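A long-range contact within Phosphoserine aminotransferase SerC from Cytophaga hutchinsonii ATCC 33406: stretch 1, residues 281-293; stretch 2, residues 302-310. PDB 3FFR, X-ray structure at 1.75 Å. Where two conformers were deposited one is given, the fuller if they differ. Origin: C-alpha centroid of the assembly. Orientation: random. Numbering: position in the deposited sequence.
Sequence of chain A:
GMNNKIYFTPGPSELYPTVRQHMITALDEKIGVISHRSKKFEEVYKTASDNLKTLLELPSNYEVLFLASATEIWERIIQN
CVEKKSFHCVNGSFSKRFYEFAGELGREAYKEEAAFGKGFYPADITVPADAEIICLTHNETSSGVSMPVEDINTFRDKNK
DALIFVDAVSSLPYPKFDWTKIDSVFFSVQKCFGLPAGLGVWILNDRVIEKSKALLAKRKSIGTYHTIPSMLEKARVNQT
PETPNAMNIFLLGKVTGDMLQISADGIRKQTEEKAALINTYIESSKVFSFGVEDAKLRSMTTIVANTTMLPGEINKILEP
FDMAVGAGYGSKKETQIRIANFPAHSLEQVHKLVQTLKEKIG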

ATOM      1  N   TYR A 281       8.444   7.581 -37.021  1.00 27.68           N
ATOM      2  CA  TYR A 281       8.827   8.994 -36.894  1.00 26.95           C
ATOM      3  C   TYR A 281      10.276   9.068 -36.446  1.00 28.79           C
ATOM      4  O   TYR A 281      11.086   9.798 -37.019  1.00 28.04           O
ATOM      5  CB  TYR A 281       7.910   9.753 -35.944  1.00 27.76           C
ATOM      6  CG  TYR A 281       8.475  11.068 -35.404  1.00 29.01           C
ATOM      7  CD1 TYR A 281       8.822  12.103 -36.262  1.00 31.39           C
ATOM      8  CD2 TYR A 281       8.641  11.267 -34.017  1.00 31.56           C
ATOM      9  CE1 TYR A 281       9.317  13.295 -35.781  1.00 32.14           C
ATOM     10  CE2 TYR A 281       9.142  12.439 -33.530  1.00 29.24           C
ATOM     11  CZ  TYR A 281       9.487  13.458 -34.420  1.00 31.84           C
ATOM     12  OH  TYR A 281       9.975  14.655 -33.929  1.00 31.24           O
ATOM     13  N   ILE A 282      10.639   8.224 -35.493  1.00 27.26           N
ATOM     14  CA  ILE A 282      12.023   8.250 -34.999  1.00 27.48           C
ATOM     15  C   ILE A 282      12.976   7.854 -36.145  1.00 27.94           C
ATOM     16  O   ILE A 282      14.095   8.362 -36.226  1.00 29.48           O
ATOM     17  CB  ILE A 282      12.245   7.343 -33.758  1.00 27.24           C
ATOM     18  CG1 ILE A 282      11.391   7.842 -32.582  1.00 28.76           C
ATOM     19  CG2 ILE A 282      13.723   7.318 -33.369  1.00 26.71           C
ATOM     20  CD1 ILE A 282      11.318   6.855 -31.383  1.00 26.85           C
ATOM     21  N   GLU A 283      12.543   6.951 -37.028  1.00 27.37           N
ATOM     22  CA  GLU A 283      13.444   6.521 -38.123  1.00 26.02           C
ATOM     23  C   GLU A 283      13.987   7.672 -38.952  1.00 26.56           C
ATOM     24  O   GLU A 283      15.097   7.576 -39.484  1.00 27.82           O
ATOM     25  CB  GLU A 283      12.785   5.540 -39.101  1.00 28.78           C
ATOM     26  CG  GLU A 283      12.473   4.144 -38.546  1.00 29.20           C
ATOM     27  CD  GLU A 283      13.674   3.283 -38.180  1.00 32.21           C
ATOM     28  OE1 GLU A 283      14.828   3.662 -38.440  1.00 26.53           O
ATOM     29  OE2 GLU A 283      13.429   2.186 -37.589  1.00 29.96           O
ATOM     30  N   SER A 284      13.204   8.736 -39.079  1.00 25.50           N
ATOM     31  CA  SER A 284      13.589   9.846 -39.953  1.00 26.93           C
ATOM     32  C   SER A 284      13.711  11.200 -39.261  1.00 27.25           C
ATOM     33  O   SER A 284      14.004  12.203 -39.909  1.00 28.15           O
ATOM     34  CB  SER A 284      12.637   9.958 -41.146  1.00 27.04           C
ATOM     35  OG  SER A 284      11.324  10.255 -40.744  1.00 28.34           O
ATOM     36  N   SER A 285      13.530  11.218 -37.945  1.00 26.39           N
ATOM     37  CA  SER A 285      13.625  12.460 -37.184  1.00 27.60           C
ATOM     38  C   SER A 285      15.002  13.086 -37.239  1.00 27.53           C
ATOM     39  O   SER A 285      16.001  12.392 -37.202  1.00 27.32           O
ATOM     40  CB  SER A 285      13.266  12.244 -35.710  1.00 27.90           C
ATOM     41  OG  SER A 285      13.345  13.480 -35.023  1.00 27.54           O
ATOM     42  N   LYS A 286      15.022  14.422 -37.313  1.00 27.65           N
ATOM     43  CA  LYS A 286      16.277  15.163 -37.296  1.00 29.71           C
ATOM     44  C   LYS A 286      16.732  15.442 -35.854  1.00 30.97           C
ATOM     45  O   LYS A 286      17.856  15.875 -35.629  1.00 30.42           O
ATOM     46  CB  LYS A 286      16.164  16.493 -38.094  1.00 31.64           C
ATOM     47  N   VAL A 287      15.882  15.102 -34.888  1.00 29.74           N
ATOM     48  CA  VAL A 287      16.164  15.346 -33.459  1.00 28.98           C
ATOM     49  C   VAL A 287      16.280  14.057 -32.620  1.00 31.63           C
ATOM     50  O   VAL A 287      17.177  13.906 -31.788  1.00 28.84           O
ATOM     51  CB  VAL A 287      15.100  16.270 -32.874  1.00 28.80           C
ATOM     52  CG1 VAL A 287      15.142  16.343 -31.295  1.00 30.61           C
ATOM     53  CG2 VAL A 287      15.294  17.697 -33.510  1.00 27.86           C
ATOM     54  N   PHE A 288      15.377  13.136 -32.899  1.00 27.42           N
ATOM     55  CA  PHE A 288      15.315  11.866 -32.180  1.00 27.63           C
ATOM     56  C   PHE A 288      15.973  10.724 -32.896  1.00 27.51           C
ATOM     57  O   PHE A 288      15.968  10.633 -34.123  1.00 27.99           O
ATOM     58  CB  PHE A 288      13.848  11.499 -31.895  1.00 28.13           C
ATOM     59  CG  PHE A 288      13.116  12.530 -31.120  1.00 27.41           C
ATOM     60  CD1 PHE A 288      13.432  12.797 -29.783  1.00 27.82           C
ATOM     61  CD2 PHE A 288      12.101  13.271 -31.721  1.00 26.72           C
ATOM     62  CE1 PHE A 288      12.753  13.807 -29.100  1.00 26.80           C
ATOM     63  CE2 PHE A 288      11.410  14.260 -31.019  1.00 30.11           C
ATOM     64  CZ  PHE A 288      11.740  14.522 -29.723  1.00 31.23           C
ATOM     65  N   SER A 289      16.570   9.858 -32.088  1.00 28.24           N
ATOM     66  CA  SER A 289      17.141   8.610 -32.561  1.00 27.04           C
ATOM     67  C   SER A 289      16.834   7.521 -31.532  1.00 26.97           C
ATOM     68  O   SER A 289      16.371   7.818 -30.421  1.00 27.06           O
ATOM     69  CB  SER A 289      18.647   8.743 -32.751  1.00 28.99           C
ATOM     70  OG  SER A 289      19.295   9.185 -31.573  1.00 30.29           O
ATOM     71  N   PHE A 290      17.103   6.263 -31.867  1.00 26.55           N
ATOM     72  CA  PHE A 290      16.775   5.186 -30.921  1.00 27.39           C
ATOM     73  C   PHE A 290      17.716   5.118 -29.736  1.00 28.90           C
ATOM     74  O   PHE A 290      18.927   5.095 -29.891  1.00 28.43           O
ATOM     75  CB  PHE A 290      16.730   3.834 -31.651  1.00 27.84           C
ATOM     76  CG  PHE A 290      15.640   3.787 -32.672  1.00 26.66           C
ATOM     77  CD1 PHE A 290      14.328   3.692 -32.275  1.00 26.28           C
ATOM     78  CD2 PHE A 290      15.913   3.944 -34.007  1.00 27.71           C
ATOM     79  CE1 PHE A 290      13.302   3.730 -33.196  1.00 25.83           C
ATOM     80  CE2 PHE A 290      14.892   3.968 -34.920  1.00 29.17           C
ATOM     81  CZ  PHE A 290      13.589   3.867 -34.509  1.00 25.45           C
ATOM     82  N   GLY A 291      17.144   5.021 -28.544  1.00 28.78           N
ATOM     83  CA  GLY A 291      17.942   4.916 -27.319  1.00 26.66           C
ATOM     84  C   GLY A 291      18.536   3.536 -27.102  1.00 28.93           C
ATOM     85  O   GLY A 291      19.440   3.339 -26.280  1.00 29.59           O
ATOM     86  N   VAL A 292      18.000   2.589 -27.842  1.00 26.72           N
ATOM     87  CA  VAL A 292      18.440   1.190 -27.790  1.00 27.03           C
ATOM     88  C   VAL A 292      18.798   0.766 -29.233  1.00 29.53           C
ATOM     89  O   VAL A 292      17.962   0.812 -30.122  1.00 29.87           O
ATOM     90  CB  VAL A 292      17.331   0.302 -27.191  1.00 27.97           C
ATOM     91  CG1 VAL A 292      17.755  -1.165 -27.168  1.00 29.06           C
ATOM     92  CG2 VAL A 292      16.913   0.802 -25.763  1.00 28.22           C
ATOM     93  N   GLU A 293      20.051   0.361 -29.447  1.00 30.00           N
ATOM     94  CA  GLU A 293      20.522   0.022 -30.808  0.50 30.54           C
ATOM     95  C   GLU A 293      19.890  -1.237 -31.410  1.00 32.09           C
ATOM     96  O   GLU A 293      19.476  -1.236 -32.569  1.00 29.63           O
ATOM     97  CB  GLU A 293      22.055  -0.073 -30.835  0.50 33.59           C
ATOM     98  CG  GLU A 293      22.720   1.269 -30.522  0.50 37.84           C
ATOM     99  CD  GLU A 293      24.230   1.266 -30.680  0.50 42.44           C
ATOM    100  OE1 GLU A 293      24.801   0.204 -31.007  0.50 39.28           O
ATOM    101  OE2 GLU A 293      24.837   2.343 -30.472  0.50 43.56           O
ATOM    102  N   THR A 302       7.464   1.300 -23.338  1.00 27.63           N
ATOM    103  CA  THR A 302       8.169   2.496 -22.877  1.00 25.46           C
ATOM    104  C   THR A 302       9.303   2.752 -23.869  1.00 27.67           C
ATOM    105  O   THR A 302      10.390   2.182 -23.762  1.00 28.24           O
ATOM    106  CB  THR A 302       8.710   2.344 -21.459  1.00 29.67           C
ATOM    107  OG1 THR A 302       9.700   1.315 -21.430  1.00 26.79           O
ATOM    108  CG2 THR A 302       7.581   2.001 -20.442  1.00 26.80           C
ATOM    109  N   ILE A 303       9.008   3.618 -24.839  1.00 26.64           N
ATOM    110  CA  ILE A 303       9.931   3.901 -25.959  1.00 28.80           C
ATOM    111  C   ILE A 303      10.902   5.009 -25.604  1.00 26.51           C
ATOM    112  O   ILE A 303      10.518   6.147 -25.352  1.00 29.65           O
ATOM    113  CB  ILE A 303       9.128   4.220 -27.250  1.00 29.22           C
ATOM    114  CG1 ILE A 303       8.190   3.039 -27.580  1.00 32.83           C
ATOM    115  CG2 ILE A 303      10.041   4.551 -28.439  1.00 29.13           C
ATOM    116  CD1 ILE A 303       7.163   3.309 -28.714  1.00 34.53           C
ATOM    117  N   VAL A 304      12.179   4.651 -25.605  1.00 26.10           N
ATOM    118  CA  VAL A 304      13.245   5.566 -25.244  1.00 25.90           C
ATOM    119  C   VAL A 304      14.017   6.042 -26.472  1.00 26.16           C
ATOM    120  O   VAL A 304      14.489   5.255 -27.316  1.00 26.18           O
ATOM    121  CB  VAL A 304      14.160   4.919 -24.192  1.00 28.54           C
ATOM    122  CG1 VAL A 304      15.313   5.890 -23.781  1.00 27.10           C
ATOM    123  CG2 VAL A 304      13.286   4.518 -22.966  1.00 28.78           C
ATOM    124  N   ALA A 305      14.040   7.370 -26.597  1.00 26.40           N
ATOM    125  CA  ALA A 305      14.713   8.000 -27.709  1.00 26.72           C
ATOM    126  C   ALA A 305      15.782   8.955 -27.223  1.00 28.20           C
ATOM    127  O   ALA A 305      15.563   9.746 -26.299  1.00 29.11           O
ATOM    128  CB  ALA A 305      13.680   8.781 -28.570  1.00 24.69           C
ATOM    129  N   ASN A 306      16.931   8.885 -27.885  1.00 26.64           N
ATOM    130  CA  ASN A 306      17.971   9.885 -27.679  1.00 26.99           C
ATOM    131  C   ASN A 306      17.434  11.150 -28.340  1.00 29.66           C
ATOM    132  O   ASN A 306      16.754  11.092 -29.375  1.00 29.79           O
ATOM    133  CB  ASN A 306      19.293   9.457 -28.297  1.00 27.54           C
ATOM    134  CG  ASN A 306      19.881   8.275 -27.622  1.00 28.16           C
ATOM    135  OD1 ASN A 306      19.539   8.007 -26.489  1.00 31.84           O
ATOM    136  ND2 ASN A 306      20.786   7.551 -28.305  1.00 33.44           N
ATOM    137  N   THR A 307      17.758  12.294 -27.763  1.00 28.68           N
ATOM    138  CA  THR A 307      17.272  13.596 -28.279  1.00 28.67           C
ATOM    139  C   THR A 307      18.350  14.675 -28.291  1.00 30.88           C
ATOM    140  O   THR A 307      19.102  14.812 -27.336  1.00 31.68           O
ATOM    141  CB  THR A 307      16.073  14.151 -27.436  1.00 27.69           C
ATOM    142  OG1 THR A 307      15.732  15.477 -27.873  1.00 28.52           O
ATOM    143  CG2 THR A 307      16.384  14.234 -25.906  1.00 27.70           C
ATOM    144  N   THR A 308      18.428  15.419 -29.382  1.00 29.95           N
ATOM    145  CA  THR A 308      19.375  16.555 -29.448  1.00 29.71           C
ATOM    146  C   THR A 308      18.835  17.802 -28.767  1.00 33.76           C
ATOM    147  O   THR A 308      19.543  18.802 -28.620  1.00 36.04           O
ATOM    148  CB  THR A 308      19.733  16.930 -30.911  1.00 29.24           C
ATOM    149  OG1 THR A 308      18.547  17.363 -31.589  1.00 31.82           O
ATOM    150  CG2 THR A 308      20.334  15.745 -31.615  1.00 30.96           C
HETATM  151  N   MSE A 309      17.557  17.743 -28.415  1.00 32.49           N
HETATM  152  CA  MSE A 309      16.884  18.849 -27.747  0.75 33.48           C
HETATM  153  C   MSE A 309      16.534  18.455 -26.303  1.00 35.18           C
HETATM  154  O   MSE A 309      16.176  17.310 -26.009  1.00 34.47           O
HETATM  155  CB  MSE A 309      15.593  19.191 -28.473  0.75 34.20           C
HETATM  156  CG  MSE A 309      15.702  19.571 -29.896  0.75 35.24           C
HETATM  157 SE   MSE A 309      16.133  21.465 -30.067  0.60 54.60          SE
HETATM  158  CE  MSE A 309      18.063  21.348 -29.790  0.75 34.91           C
ATOM    159  N   LEU A 310      16.610  19.427 -25.410  1.00 33.60           N
ATOM    160  CA  LEU A 310      16.298  19.139 -23.996  1.00 34.00           C
ATOM    161  C   LEU A 310      14.845  18.720 -23.847  1.00 33.31           C
ATOM    162  O   LEU A 310      13.962  19.347 -24.416  1.00 32.55           O
ATOM    163  CB  LEU A 310      16.538  20.368 -23.120  1.00 33.53           C
ATOM    164  CG  LEU A 310      17.981  20.850 -23.007  1.00 35.38           C
ATOM    165  CD1 LEU A 310      18.015  22.247 -22.341  1.00 36.32           C
ATOM    166  CD2 LEU A 310      18.809  19.843 -22.238  1.00 35.28           C
TER
HETATM  167  O   HOH W   1      18.692  17.994 -34.201  1.00 50.95           O
HETATM  168  O   HOH W   2      21.650   8.110 -31.087  1.00 45.94           O

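What fills the apolar centre of the contact? Ile-282, on the helix that opens the first stretch, points toward the second, and its CD1 lies 4.0 Å from CG2 of Ile-303 and 4.1 Å from CB of Ala-305. Phe-288 joins this cluster, with its CD1 4.2 Å from the same Ala-305 CB. The small alanine side chain thus meets both an aliphatic tip and an aromatic ring, and these buried groups gain by packing against one another away from water. The ring also nears a polar group, its CE1 standing 3.6 Å from OG1 of Thr-307, whose hydroxyl donates a hydrogen bond to the backbone O of Met-309 (2.7 Å from OG1).

How do the backbones hold this centre in place? Strand 288-290 runs antiparallel in register to part of strand 302-307, although the strand axes make an angle of 127°. Ser-289 and Asn-306 form the hydrogen-bonded pair: Ser-289 N donates to Asn-306 O at 3.0 Å, and Asn-306 N returns a bond to Ser-289 O at 2.8 Å. Beyond this pair, Thr-308 N donates to Val-287 O at 3.1 Å, while Gly-291 N donates to Val-304 O at 2.9 Å. Between these bonds the chains also approach through CA-H...O contacts, with Phe-288 CA 3.2 Å from Asn-306 O and Thr-307 CA 3.5 Å from Val-287 O.

Why does the chain fit so closely at Gly-291? Glycine has no side chain, and an ideal CB here would point toward the second stretch and lie 2.9 Å from Val-304 O, a clash. Its absence leaves room for the close backbone approach.

What does the loop before the strand add to the contact? Val-287 adds an apolar contact farther out, its CG1 3.6 Å from CG of Met-309, a selenomethionine in this structure. Ser-285 OG supports this loop, accepting hydrogen bonds from the backbone N atoms of Val-287 and Phe-288, each 3.0 Å from it, and so ties it to the start of the strand.

How does the contact end at its polar edge? Ser-289 and Asn-306 send their side chains to the same face of the sheet, where water 2 bridges them, 2.6 Å from Ser-289 OG and 3.0 Å from Asn-306 ND2, whose amide donates to it. Water 1 links the stretches near Thr-308: it donates to Lys-286 O at 2.7 Å and hydrogen-bonds with Thr-308 OG1, also at 2.7 Å. Each water spans polar groups that do not bond directly to each other.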